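Local coordinates for protein cell divisionFtsK/SpoIIIE (Thermomonospora curvata, PDB 4NH0) that is the ATPase component of a type VII (ESX) secretion system exporting proteins such as EsxA and EsxB, and might be its translocase subunit, at residues T418-L423 with H453-S458; F339-F344 with R357-I362; D1045-V1050 with I1076-G1081; F944-D949 with L1103-N1108; G654-V659 with L821-E826. All blocks are in the same frame, centred on the assembly; numbering follows the deposited sequence.

Contact 1: T418-L423 with H453-S458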
# COMPACT_ATOMS: atom_id res chain seq x y z
N THR A 418 -15.68 -39.85 -8.41
CA THR A 418 -14.44 -40.32 -7.82
C THR A 418 -13.29 -39.51 -8.40
O THR A 418 -13.34 -39.09 -9.56
CB THR A 418 -14.19 -41.82 -8.09
OG1 THR A 418 -14.23 -42.07 -9.49
CG2 THR A 418 -15.26 -42.66 -7.40
N LEU A 419 -12.26 -39.27 -7.60
CA LEU A 419 -11.14 -38.47 -8.05
C LEU A 419 -9.91 -39.33 -8.32
O LEU A 419 -9.44 -40.05 -7.44
CB LEU A 419 -10.80 -37.39 -7.02
CG LEU A 419 -9.75 -36.37 -7.47
CD1 LEU A 419 -10.23 -35.66 -8.72
CD2 LEU A 419 -9.45 -35.38 -6.36
N PHE A 420 -9.41 -39.26 -9.54
CA PHE A 420 -8.20 -39.98 -9.91
C PHE A 420 -7.02 -39.02 -10.00
O PHE A 420 -7.02 -38.11 -10.83
CB PHE A 420 -8.39 -40.72 -11.24
CG PHE A 420 -7.33 -41.75 -11.52
CD1 PHE A 420 -6.58 -42.28 -10.49
CD2 PHE A 420 -7.09 -42.19 -12.81
CE1 PHE A 420 -5.61 -43.23 -10.74
CE2 PHE A 420 -6.12 -43.13 -13.07
CZ PHE A 420 -5.38 -43.66 -12.03
N ILE A 421 -6.03 -39.23 -9.15
CA ILE A 421 -4.87 -38.35 -9.11
C ILE A 421 -3.64 -39.04 -9.70
O ILE A 421 -3.19 -40.06 -9.20
CB ILE A 421 -4.55 -37.90 -7.68
CG1 ILE A 421 -5.78 -37.25 -7.05
CG2 ILE A 421 -3.38 -36.93 -7.69
CD1 ILE A 421 -5.56 -36.80 -5.62
N VAL A 422 -3.12 -38.47 -10.78
CA VAL A 422 -1.94 -39.01 -11.45
C VAL A 422 -0.74 -38.09 -11.25
O VAL A 422 -0.63 -37.06 -11.90
CB VAL A 422 -2.19 -39.22 -12.95
CG1 VAL A 422 -1.02 -39.94 -13.58
CG2 VAL A 422 -3.48 -39.99 -13.17
N LEU A 423 0.15 -38.48 -10.35
CA LEU A 423 1.34 -37.67 -10.07
C LEU A 423 2.58 -38.32 -10.66
O LEU A 423 3.04 -39.36 -10.17
CB LEU A 423 1.50 -37.47 -8.55
CG LEU A 423 2.26 -36.24 -8.06
CD1 LEU A 423 1.98 -36.01 -6.58
CD2 LEU A 423 3.76 -36.36 -8.29
N HIS A 453 -8.61 -41.71 -5.75
CA HIS A 453 -7.66 -42.73 -6.17
C HIS A 453 -6.36 -42.11 -6.64
O HIS A 453 -6.36 -41.15 -7.41
CB HIS A 453 -8.26 -43.60 -7.28
CG HIS A 453 -9.54 -44.27 -6.88
ND1 HIS A 453 -9.57 -45.50 -6.25
CD2 HIS A 453 -10.83 -43.89 -7.03
CE1 HIS A 453 -10.83 -45.84 -6.03
NE2 HIS A 453 -11.61 -44.89 -6.49
N LEU A 454 -5.24 -42.65 -6.16
CA LEU A 454 -3.93 -42.11 -6.47
C LEU A 454 -3.13 -43.05 -7.36
O LEU A 454 -3.24 -44.27 -7.26
CB LEU A 454 -3.15 -41.83 -5.17
CG LEU A 454 -1.74 -41.27 -5.30
CD1 LEU A 454 -1.75 -39.93 -6.03
CD2 LEU A 454 -1.10 -41.13 -3.93
N LEU A 455 -2.32 -42.46 -8.24
CA LEU A 455 -1.40 -43.23 -9.07
C LEU A 455 -0.04 -42.54 -9.11
O LEU A 455 0.14 -41.55 -9.82
CB LEU A 455 -1.95 -43.41 -10.48
CG LEU A 455 -1.02 -44.15 -11.44
CD1 LEU A 455 -0.67 -45.53 -10.90
CD2 LEU A 455 -1.65 -44.27 -12.82
N LEU A 456 0.91 -43.06 -8.35
CA LEU A 456 2.25 -42.49 -8.30
C LEU A 456 3.13 -43.08 -9.40
O LEU A 456 3.34 -44.29 -9.46
CB LEU A 456 2.89 -42.73 -6.94
CG LEU A 456 2.15 -42.10 -5.75
CD1 LEU A 456 2.86 -42.40 -4.45
CD2 LEU A 456 2.01 -40.60 -5.96
N ALA A 457 3.63 -42.21 -10.27
CA ALA A 457 4.47 -42.64 -11.38
C ALA A 457 5.82 -41.93 -11.34
O ALA A 457 5.89 -40.74 -11.05
CB ALA A 457 3.78 -42.39 -12.70
N SER A 458 6.88 -42.67 -11.62
CA SER A 458 8.22 -42.09 -11.65
C SER A 458 9.10 -42.76 -12.69
O SER A 458 8.92 -43.93 -13.03
CB SER A 458 8.88 -42.20 -10.27
OG SER A 458 10.24 -41.82 -10.35

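Contact 2: F339-F344 with R357-I362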
# COMPACT_ATOMS: atom_id res chain seq x y z
N PHE A 339 -10.34 -35.97 -13.04
CA PHE A 339 -8.90 -36.19 -12.99
C PHE A 339 -8.13 -35.01 -12.42
O PHE A 339 -8.53 -33.85 -12.58
CB PHE A 339 -8.36 -36.49 -14.39
CG PHE A 339 -8.86 -37.78 -14.98
CD1 PHE A 339 -8.36 -38.99 -14.54
CD2 PHE A 339 -9.81 -37.77 -15.98
CE1 PHE A 339 -8.82 -40.18 -15.08
CE2 PHE A 339 -10.27 -38.96 -16.52
CZ PHE A 339 -9.77 -40.16 -16.07
N VAL A 340 -7.03 -35.31 -11.75
CA VAL A 340 -6.03 -34.31 -11.38
C VAL A 340 -4.68 -34.78 -11.90
O VAL A 340 -4.04 -35.64 -11.29
CB VAL A 340 -5.96 -34.08 -9.86
CG1 VAL A 340 -4.86 -33.09 -9.53
CG2 VAL A 340 -7.30 -33.58 -9.35
N LEU A 341 -4.28 -34.24 -13.04
CA LEU A 341 -3.07 -34.69 -13.71
C LEU A 341 -1.87 -33.84 -13.31
O LEU A 341 -1.82 -32.65 -13.59
CB LEU A 341 -3.27 -34.66 -15.23
CG LEU A 341 -4.55 -35.37 -15.67
CD1 LEU A 341 -4.76 -35.24 -17.17
CD2 LEU A 341 -4.53 -36.82 -15.25
N VAL A 342 -0.90 -34.47 -12.65
CA VAL A 342 0.25 -33.76 -12.11
C VAL A 342 1.57 -34.33 -12.61
O VAL A 342 1.81 -35.53 -12.56
CB VAL A 342 0.25 -33.80 -10.57
CG1 VAL A 342 1.44 -33.04 -10.01
CG2 VAL A 342 -1.05 -33.24 -10.02
N ASP A 343 2.44 -33.44 -13.10
CA ASP A 343 3.79 -33.82 -13.48
C ASP A 343 4.78 -32.88 -12.80
O ASP A 343 4.72 -31.67 -12.97
CB ASP A 343 3.97 -33.77 -15.00
CG ASP A 343 5.19 -34.54 -15.47
OD1 ASP A 343 6.09 -34.80 -14.65
OD2 ASP A 343 5.24 -34.89 -16.67
N PHE A 344 5.70 -33.45 -12.02
CA PHE A 344 6.66 -32.66 -11.27
C PHE A 344 7.62 -31.91 -12.19
O PHE A 344 7.93 -30.74 -11.96
CB PHE A 344 7.45 -33.54 -10.30
CG PHE A 344 8.53 -32.81 -9.56
CD1 PHE A 344 8.20 -31.90 -8.57
CD2 PHE A 344 9.86 -33.04 -9.84
CE1 PHE A 344 9.19 -31.23 -7.88
CE2 PHE A 344 10.85 -32.36 -9.16
CZ PHE A 344 10.52 -31.46 -8.17
N ARG A 357 -13.81 -32.62 -20.09
CA ARG A 357 -14.54 -32.10 -18.93
C ARG A 357 -14.20 -32.88 -17.67
O ARG A 357 -14.53 -32.47 -16.56
CB ARG A 357 -16.05 -32.15 -19.18
CG ARG A 357 -16.53 -31.24 -20.30
CD ARG A 357 -16.37 -29.78 -19.92
NE ARG A 357 -16.99 -28.89 -20.90
CZ ARG A 357 -18.28 -28.57 -20.91
NH1 ARG A 357 -19.09 -29.07 -19.99
NH2 ARG A 357 -18.76 -27.76 -21.84
N HIS A 358 -13.53 -34.02 -17.85
CA HIS A 358 -13.12 -34.84 -16.72
C HIS A 358 -11.98 -34.19 -15.96
O HIS A 358 -11.87 -34.32 -14.74
CB HIS A 358 -12.69 -36.23 -17.19
CG HIS A 358 -13.71 -36.93 -18.04
ND1 HIS A 358 -13.95 -36.58 -19.35
CD2 HIS A 358 -14.54 -37.96 -17.77
CE1 HIS A 358 -14.89 -37.37 -19.85
NE2 HIS A 358 -15.26 -38.22 -18.91
N VAL A 359 -11.12 -33.48 -16.69
CA VAL A 359 -9.92 -32.90 -16.10
C VAL A 359 -10.20 -31.63 -15.32
O VAL A 359 -10.58 -30.61 -15.89
CB VAL A 359 -8.87 -32.60 -17.18
CG1 VAL A 359 -7.59 -32.13 -16.53
CG2 VAL A 359 -8.62 -33.84 -18.02
N SER A 360 -10.01 -31.69 -14.01
CA SER A 360 -10.19 -30.53 -13.15
C SER A 360 -8.97 -29.61 -13.20
O SER A 360 -9.10 -28.39 -13.13
CB SER A 360 -10.47 -30.96 -11.71
OG SER A 360 -10.49 -29.83 -10.85
N ALA A 361 -7.79 -30.21 -13.32
CA ALA A 361 -6.55 -29.44 -13.32
C ALA A 361 -5.38 -30.21 -13.93
O ALA A 361 -5.21 -31.40 -13.69
CB ALA A 361 -6.21 -29.02 -11.90
N ILE A 362 -4.57 -29.50 -14.72
CA ILE A 362 -3.32 -30.05 -15.23
C ILE A 362 -2.15 -29.27 -14.66
O ILE A 362 -1.81 -28.19 -15.15
CB ILE A 362 -3.26 -30.01 -16.77
CG1 ILE A 362 -4.42 -30.80 -17.37
CG2 ILE A 362 -1.94 -30.58 -17.27
CD1 ILE A 362 -4.44 -30.80 -18.89

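Contact 3: D1045-V1050 with I1076-G1081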
# COMPACT_ATOMS: atom_id res chain seq x y z
N ASP A 1045 16.66 52.87 9.84
CA ASP A 1045 16.75 52.02 8.65
C ASP A 1045 18.18 52.00 8.14
O ASP A 1045 18.90 53.00 8.26
CB ASP A 1045 15.80 52.52 7.57
CG ASP A 1045 15.53 51.47 6.50
OD1 ASP A 1045 16.29 50.49 6.42
OD2 ASP A 1045 14.55 51.64 5.74
N ASP A 1046 18.59 50.87 7.58
CA ASP A 1046 19.95 50.68 7.08
C ASP A 1046 20.98 50.96 8.17
O ASP A 1046 21.77 51.90 8.06
CB ASP A 1046 20.21 51.57 5.86
CG ASP A 1046 19.30 51.24 4.70
OD1 ASP A 1046 19.16 50.04 4.37
OD2 ASP A 1046 18.71 52.17 4.11
N TYR A 1047 20.96 50.15 9.21
CA TYR A 1047 21.82 50.35 10.37
C TYR A 1047 23.30 50.10 10.05
O TYR A 1047 24.18 50.63 10.72
CB TYR A 1047 21.39 49.43 11.52
CG TYR A 1047 22.20 49.58 12.78
CD1 TYR A 1047 21.97 50.64 13.66
CD2 TYR A 1047 23.19 48.67 13.11
CE1 TYR A 1047 22.71 50.78 14.82
CE2 TYR A 1047 23.93 48.80 14.27
CZ TYR A 1047 23.69 49.86 15.12
OH TYR A 1047 24.42 49.99 16.27
N GLU A 1048 23.56 49.31 9.02
CA GLU A 1048 24.93 49.00 8.64
C GLU A 1048 25.64 50.23 8.09
O GLU A 1048 26.87 50.32 8.11
CB GLU A 1048 24.97 47.86 7.61
CG GLU A 1048 24.55 48.26 6.20
CD GLU A 1048 23.05 48.34 6.03
OE1 GLU A 1048 22.32 48.15 7.02
OE2 GLU A 1048 22.60 48.59 4.89
N MET A 1049 24.86 51.19 7.60
CA MET A 1049 25.40 52.42 7.03
C MET A 1049 25.53 53.51 8.08
O MET A 1049 26.13 54.56 7.83
CB MET A 1049 24.53 52.90 5.88
CG MET A 1049 24.55 51.99 4.66
SD MET A 1049 23.13 52.26 3.58
CE MET A 1049 23.22 54.03 3.33
N VAL A 1050 24.97 53.27 9.26
CA VAL A 1050 25.04 54.24 10.35
C VAL A 1050 25.98 53.73 11.45
O VAL A 1050 26.31 54.45 12.38
CB VAL A 1050 23.64 54.54 10.94
CG1 VAL A 1050 23.22 53.44 11.90
CG2 VAL A 1050 23.63 55.88 11.64
N ILE A 1076 15.06 48.78 14.56
CA ILE A 1076 16.26 48.80 13.73
C ILE A 1076 16.22 47.77 12.61
O ILE A 1076 15.82 46.63 12.81
CB ILE A 1076 17.51 48.55 14.60
CG1 ILE A 1076 17.63 49.60 15.70
CG2 ILE A 1076 18.77 48.54 13.75
CD1 ILE A 1076 18.79 49.38 16.63
N ALA A 1077 16.64 48.20 11.42
CA ALA A 1077 16.82 47.29 10.29
C ALA A 1077 18.26 47.32 9.81
O ALA A 1077 18.84 48.39 9.65
CB ALA A 1077 15.88 47.65 9.16
N ARG A 1078 18.84 46.15 9.59
CA ARG A 1078 20.22 46.06 9.13
C ARG A 1078 20.37 45.08 7.98
O ARG A 1078 19.67 44.07 7.92
CB ARG A 1078 21.14 45.65 10.29
CG ARG A 1078 22.62 45.78 9.97
CD ARG A 1078 23.50 45.17 11.04
NE ARG A 1078 24.91 45.31 10.71
CZ ARG A 1078 25.51 44.66 9.71
NH1 ARG A 1078 24.81 43.84 8.95
NH2 ARG A 1078 26.80 44.85 9.48
N SER A 1079 21.29 45.38 7.07
CA SER A 1079 21.57 44.49 5.95
C SER A 1079 22.15 43.17 6.43
O SER A 1079 22.48 43.01 7.61
CB SER A 1079 22.53 45.15 4.96
OG SER A 1079 22.80 44.29 3.87
N MET A 1080 22.29 42.22 5.52
CA MET A 1080 22.74 40.88 5.87
C MET A 1080 24.26 40.79 5.98
O MET A 1080 24.79 40.04 6.80
CB MET A 1080 22.24 39.87 4.84
CG MET A 1080 22.39 38.44 5.28
SD MET A 1080 21.58 38.17 6.87
CE MET A 1080 22.35 36.64 7.36
N GLY A 1081 24.96 41.56 5.15
CA GLY A 1081 26.41 41.51 5.10
C GLY A 1081 27.10 41.87 6.40
O GLY A 1081 26.95 42.97 6.92

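Contact 4: F944-D949 with L1103-N1108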
# COMPACT_ATOMS: atom_id res chain seq x y z
N PHE A 944 12.73 46.20 18.83
CA PHE A 944 12.56 45.26 17.72
C PHE A 944 13.73 45.37 16.75
O PHE A 944 14.23 46.46 16.50
CB PHE A 944 11.24 45.50 17.00
CG PHE A 944 11.02 44.60 15.81
CD1 PHE A 944 10.64 43.28 15.99
CD2 PHE A 944 11.20 45.08 14.53
CE1 PHE A 944 10.45 42.46 14.90
CE2 PHE A 944 11.01 44.25 13.44
CZ PHE A 944 10.63 42.94 13.63
N LEU A 945 14.14 44.24 16.19
CA LEU A 945 15.30 44.18 15.31
C LEU A 945 15.08 43.23 14.14
O LEU A 945 14.54 42.14 14.31
CB LEU A 945 16.53 43.76 16.11
CG LEU A 945 17.87 43.63 15.38
CD1 LEU A 945 18.26 44.94 14.73
CD2 LEU A 945 18.95 43.17 16.35
N VAL A 946 15.49 43.64 12.94
CA VAL A 946 15.28 42.82 11.76
C VAL A 946 16.50 42.80 10.82
O VAL A 946 17.03 43.85 10.45
CB VAL A 946 14.04 43.29 10.97
CG1 VAL A 946 14.05 44.79 10.77
CG2 VAL A 946 13.93 42.56 9.64
N PHE A 947 16.93 41.60 10.46
CA PHE A 947 18.02 41.42 9.50
C PHE A 947 17.48 40.92 8.16
O PHE A 947 16.45 40.25 8.11
CB PHE A 947 19.06 40.43 10.03
CG PHE A 947 19.74 40.87 11.30
CD1 PHE A 947 20.88 41.65 11.25
CD2 PHE A 947 19.24 40.50 12.53
CE1 PHE A 947 21.50 42.05 12.41
CE2 PHE A 947 19.86 40.90 13.70
CZ PHE A 947 20.99 41.68 13.64
N GLY A 948 18.19 41.23 7.08
CA GLY A 948 17.79 40.78 5.76
C GLY A 948 18.67 41.34 4.65
O GLY A 948 19.16 42.46 4.75
N ASP A 949 18.86 40.55 3.60
CA ASP A 949 19.71 40.96 2.49
C ASP A 949 19.08 42.08 1.67
O ASP A 949 18.01 42.58 2.01
CB ASP A 949 20.04 39.76 1.59
CG ASP A 949 18.80 39.00 1.15
OD1 ASP A 949 17.80 39.64 0.76
OD2 ASP A 949 18.83 37.75 1.18
N LEU A 1103 13.37 39.59 13.74
CA LEU A 1103 13.01 38.95 12.48
C LEU A 1103 14.25 38.71 11.63
O LEU A 1103 15.03 39.63 11.38
CB LEU A 1103 11.99 39.78 11.71
CG LEU A 1103 11.54 39.21 10.37
CD1 LEU A 1103 10.98 37.81 10.57
CD2 LEU A 1103 10.50 40.10 9.73
N VAL A 1104 14.43 37.47 11.19
CA VAL A 1104 15.54 37.13 10.31
C VAL A 1104 15.00 36.75 8.93
O VAL A 1104 14.39 35.70 8.77
CB VAL A 1104 16.38 35.97 10.87
CG1 VAL A 1104 17.48 35.59 9.89
CG2 VAL A 1104 16.97 36.35 12.22
N MET A 1105 15.24 37.62 7.95
CA MET A 1105 14.71 37.40 6.61
C MET A 1105 15.69 36.65 5.73
O MET A 1105 16.44 35.79 6.20
CB MET A 1105 14.35 38.74 5.97
CG MET A 1105 13.14 39.41 6.60
SD MET A 1105 12.83 41.06 5.96
CE MET A 1105 11.09 41.25 6.32
N SER A 1106 15.68 36.96 4.44
CA SER A 1106 16.55 36.30 3.47
C SER A 1106 18.01 36.64 3.72
O SER A 1106 18.35 37.78 4.01
CB SER A 1106 16.15 36.68 2.05
OG SER A 1106 16.98 36.03 1.10
N GLY A 1107 18.87 35.63 3.60
CA GLY A 1107 20.30 35.83 3.79
C GLY A 1107 21.10 34.60 3.44
O GLY A 1107 20.68 33.78 2.62
N ASN A 1108 22.27 34.47 4.06
CA ASN A 1108 23.09 33.28 3.88
C ASN A 1108 23.64 32.77 5.21
O ASN A 1108 23.63 33.49 6.21
CB ASN A 1108 24.23 33.55 2.90
CG ASN A 1108 25.15 34.64 3.37
OD1 ASN A 1108 24.75 35.54 4.11
ND2 ASN A 1108 26.41 34.58 2.93

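Contact 5: G654-V659 with L821-E826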
# COMPACT_ATOMS: atom_id res chain seq x y z
N GLY A 654 -13.03 2.94 10.91
CA GLY A 654 -12.72 3.10 12.31
C GLY A 654 -11.88 1.97 12.87
O GLY A 654 -12.00 0.83 12.43
N GLY A 655 -11.04 2.29 13.84
CA GLY A 655 -10.16 1.30 14.44
C GLY A 655 -8.96 1.00 13.55
O GLY A 655 -7.83 1.34 13.89
N ALA A 656 -9.23 0.37 12.42
CA ALA A 656 -8.18 0.05 11.46
C ALA A 656 -8.13 1.12 10.37
O ALA A 656 -7.69 0.85 9.25
CB ALA A 656 -8.42 -1.32 10.85
N GLY A 657 -8.57 2.32 10.71
CA GLY A 657 -8.62 3.42 9.76
C GLY A 657 -7.26 3.90 9.30
O GLY A 657 -7.14 4.54 8.26
N HIS A 658 -6.23 3.60 10.09
CA HIS A 658 -4.87 3.97 9.73
C HIS A 658 -4.21 2.87 8.91
O HIS A 658 -4.24 1.70 9.29
CB HIS A 658 -4.04 4.26 10.99
CG HIS A 658 -4.38 5.57 11.63
ND1 HIS A 658 -4.86 6.65 10.92
CD2 HIS A 658 -4.31 5.97 12.93
CE1 HIS A 658 -5.06 7.66 11.75
NE2 HIS A 658 -4.74 7.27 12.97
N VAL A 659 -3.61 3.24 7.79
CA VAL A 659 -3.00 2.27 6.89
C VAL A 659 -1.48 2.41 6.84
O VAL A 659 -0.95 3.51 6.68
CB VAL A 659 -3.55 2.41 5.45
CG1 VAL A 659 -2.93 1.37 4.54
CG2 VAL A 659 -5.06 2.28 5.46
N LEU A 821 -0.84 2.12 13.25
CA LEU A 821 -1.27 1.68 11.94
C LEU A 821 -2.07 0.38 12.05
O LEU A 821 -1.50 -0.71 12.06
CB LEU A 821 -0.07 1.49 11.01
CG LEU A 821 0.79 2.74 10.82
CD1 LEU A 821 2.05 2.42 10.04
CD2 LEU A 821 -0.00 3.83 10.13
N GLY A 822 -3.39 0.51 12.14
CA GLY A 822 -4.27 -0.63 12.30
C GLY A 822 -4.24 -1.58 11.12
O GLY A 822 -4.06 -2.79 11.30
N THR A 823 -4.41 -1.04 9.92
CA THR A 823 -4.36 -1.85 8.71
C THR A 823 -2.97 -1.83 8.11
O THR A 823 -2.56 -0.84 7.50
CB THR A 823 -5.37 -1.37 7.66
OG1 THR A 823 -6.70 -1.46 8.19
CG2 THR A 823 -5.28 -2.23 6.41
N LYS A 824 -2.23 -2.92 8.29
CA LYS A 824 -0.88 -3.01 7.74
C LYS A 824 -0.88 -3.84 6.46
O LYS A 824 -1.35 -4.97 6.44
CB LYS A 824 0.08 -3.62 8.76
CG LYS A 824 0.22 -2.80 10.03
CD LYS A 824 1.48 -3.18 10.80
CE LYS A 824 1.51 -2.52 12.16
NZ LYS A 824 0.40 -3.00 13.03
N LEU A 825 -0.34 -3.25 5.40
CA LEU A 825 -0.24 -3.93 4.12
C LEU A 825 1.22 -4.25 3.82
O LEU A 825 1.97 -3.40 3.34
CB LEU A 825 -0.84 -3.08 3.01
CG LEU A 825 -2.30 -2.69 3.25
CD1 LEU A 825 -2.82 -1.78 2.15
CD2 LEU A 825 -3.17 -3.93 3.37
N GLU A 826 1.62 -5.49 4.12
CA GLU A 826 3.01 -5.89 4.00
C GLU A 826 3.30 -6.57 2.67
O GLU A 826 2.56 -7.45 2.23
CB GLU A 826 3.38 -6.83 5.15
CG GLU A 826 4.80 -7.36 5.09
CD GLU A 826 5.14 -8.24 6.27
OE1 GLU A 826 4.70 -7.92 7.40
OE2 GLU A 826 5.84 -9.26 6.08

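Contact 1: T418-L423 with H453-S458
F420 has its CG anti to the backbone N (chi1 -165°), as has L455 (chi1 177°); both residues stand on the same face of the sheet, where ring and leucine meet. F420 CE1 rests 3.7 Å from L455 CB, and F420 CZ lies 3.9 Å from L455 CD2. At the ring's edge, CD1 of F420 comes to 3.3 Å from the carbonyl O of H453. The H453 side chain crosses that of F420 at about a right angle, and its ND1 is taken up by P305 O. On the other face I421 meets L454, CG2 to CD1 at 3.8 Å, and L423 follows against L456.

Between the faces runs regular parallel pairing, the strand axes 12° apart. H453 N gives to L419 O and I421 N to H453 O at 2.6 Å; L455 N, L423 N and A457 N continue the alternation, the last bonding to L423 O at 2.9 Å. Helix 317-329 packs against F420 and L455, while F440 of helix 437-450 lies against L423, L454 and L456. Strand 418-424 runs directly into E425, the inferred active-site glutamate, and A457 sits close to K317 of the predicted ATP site. This is the buried centre of a RecA-like P-loop ATPase sheet, with strand 452-458 inserted between the strands that lead to Walker A and Walker B.

Contact 2: F339-F344 with R357-I362
F339 and H358 meet where strand 337-343 pairs in parallel with 359-364, the outermost strand on this side of the RecA-like sheet of the first FtsK domain. The tight part is here. F339 CG stands anti to its carbonyl carbon (chi1 -66°), and the ring's CD2 lies 3.5 Å from H358 CB, which sits at the ring edge. The two side chains run side by side and point the same way. F339 is further enclosed by V325 and L328 of helix 317-329 and by F420, while H358 NE2 bonds to H332 O and the imidazole meets the W269 ring nearly perpendicularly.

The looser side is the outer one, round the corner the chain turns at S360: V359 before it and I362 after it are partly exposed, and L341 touches both lightly, its CD1 4.2 Å from V359 CG2 and 4.5 Å from I362 CG1. S360 OG turns to the backbone of H591 and I593, and A361 packs on W594, consistent with a docked linker between the first and second FtsK domains.

Three backbone bonds span both regions. S360 N reaches F339 O at 3.0 Å in the carbonyl plane, and L341 N reaches A361 O at 3.1 Å. The third, from F339 N to H358 O, is 2.8 Å long, with the nitrogen standing 44° out of the carbonyl plane.

Contact 3: D1045-V1050 with I1076-G1081
Y1047 N bonds to A1077 O at 2.8 Å, joining the turn after strand 1039-1045 to the end of strand 1072-1078. Beside this bond Y1047 CB packs on I1076 CG2 at 3.6 Å. The second bond runs from S1079 N to OE1 of E1048 at 3.0 Å, the nitrogen standing well above the carboxylate plane. E1048 CG sits between the backbone N and the carbonyl carbon (chi1 75°), and the chain bends at chi2 (-79°), setting CD near S1079, whose CB is 3.4 Å away. E1048 CB, meanwhile, lies over the centre of one face of the R1078 guanidinium, 3.8 Å above its plane.

That guanidinium is fixed in turn by G1081 O, which lies in the guanidinium plane and takes both NH1 at 3.1 Å and NH2 at 3.2 Å. Further out, D1045 OD2 bonds to S955 OG of the ATP site and D1046 OD2 to S982 OG; D1046 belongs to the ATP pocket, its side chain about 4 Å from the magnesium ion. D1045, at the end of its strand and bonded to the P-loop serine, is consistent with the Walker B aspartate. Helix 1090-1097 packs on Y1047 and I1076, while strand 944-947 flanks I1076, A1077 and R1078.

Contact 4: F944-D949 with L1103-N1108
The strand that feeds the ATP-binding P-loop of the third FtsK domain pairs in parallel with L1103-N1108, and V946 and L1103 meet at the start of that pairing. Their side chains lie side by side and point the same way, V946 CG2 reaching L1103 CB at 4.0 Å. The F944 ring comes alongside from further back: CG is anti to the backbone N (chi1 178°), and the ring lies beside L1103, its CZ 3.9 Å from L1103 CB. L957 of helix 954-968 touches both V946 and L1103, and T1142, an ATP-site residue, touches L1103 from strand 1136-1144.

The backbone bonds follow the chain forward. L1103 N gives to L945 O, F947 N to L1103 O at 2.9 Å, and M1105 N to F947 O. Further along, D949 N bonds to S1106 O at 2.8 Å. By then 944-949 has entered the loop: G948 is probably the first glycine of the Walker A motif, whose E951 to N956 bind ATP. On its other side strand 944-947 pairs with 1072-1078.

M1105 follows the loop closely. Its CB lies 3.4 Å from F947 O, its chain then runs out extended and leads away, and SD passes 4.1 Å from V946 CG2. The side chain touches C952 and T1142 and comes to about 6 Å from the bound ATP. S1106 OG bonds to L1123 N; its approach to D949 OD2 is doubtful, since that oxygen is crowded in the model.

Contact 5: G654-V659 with L821-E826
T823 lays its hydroxyl against A656, OG1 lying 3.2 Å from A656 CB and giving a 2.7 Å hydrogen bond to A656 O, in the carbonyl plane and on a lone pair. OG1 reaches it from beside the backbone N, anti to the carbonyl carbon (chi1 -61°). Here two parallel strands of the second FtsK domain's RecA-like sheet begin: 659-662, which leads into the ATP-binding loop, and 823-827. T823 N continues the link with a 2.8 Å bond to H658 O, so the threonine holds the incoming loop through both backbone and side chain.

Just before it G822 comes close to the loop, its CA 4.1 Å from A656 CA. This end is partly exposed, with G655 at the surface. The inner end is buried: H658 NE2 bonds to A793 O, L676 of helix 669-683 packs on V659, and M672 of the same helix on L825. L821 brings CD2 to 3.6 Å from V659 O. The single parallel bridge, V659 with T823, sets V659 CA 3.2 Å from T823 O in a CA-H...O contact. V659 also meets L825 obliquely, CG1 to CD1 at 4.0 Å.

How the contacts relate
Contacts 1 and 2 share one sheet in the first FtsK domain: strands 418-424 and 337-343 are neighbours, joined by V422 O to V342 N and by F420 against F339. Contacts 3 and 4 adjoin likewise in the third domain through strands 1072-1078 and 944-947, some 85 Å or more from contact 1 between centres. Contact 5 stands alone in the second domain. Contact 1 is buried apolar strand pairing; contact 2, though mostly buried, has a partly exposed outer strand. Contact 3 adds the E1048 carboxylate and R1078 guanidinium, with D1046 of the same turn at the nucleotide; contact 4 carries strand bonding into the P-loop, and contact 5, partly exposed, relies on a threonine hydroxyl at a strand's start.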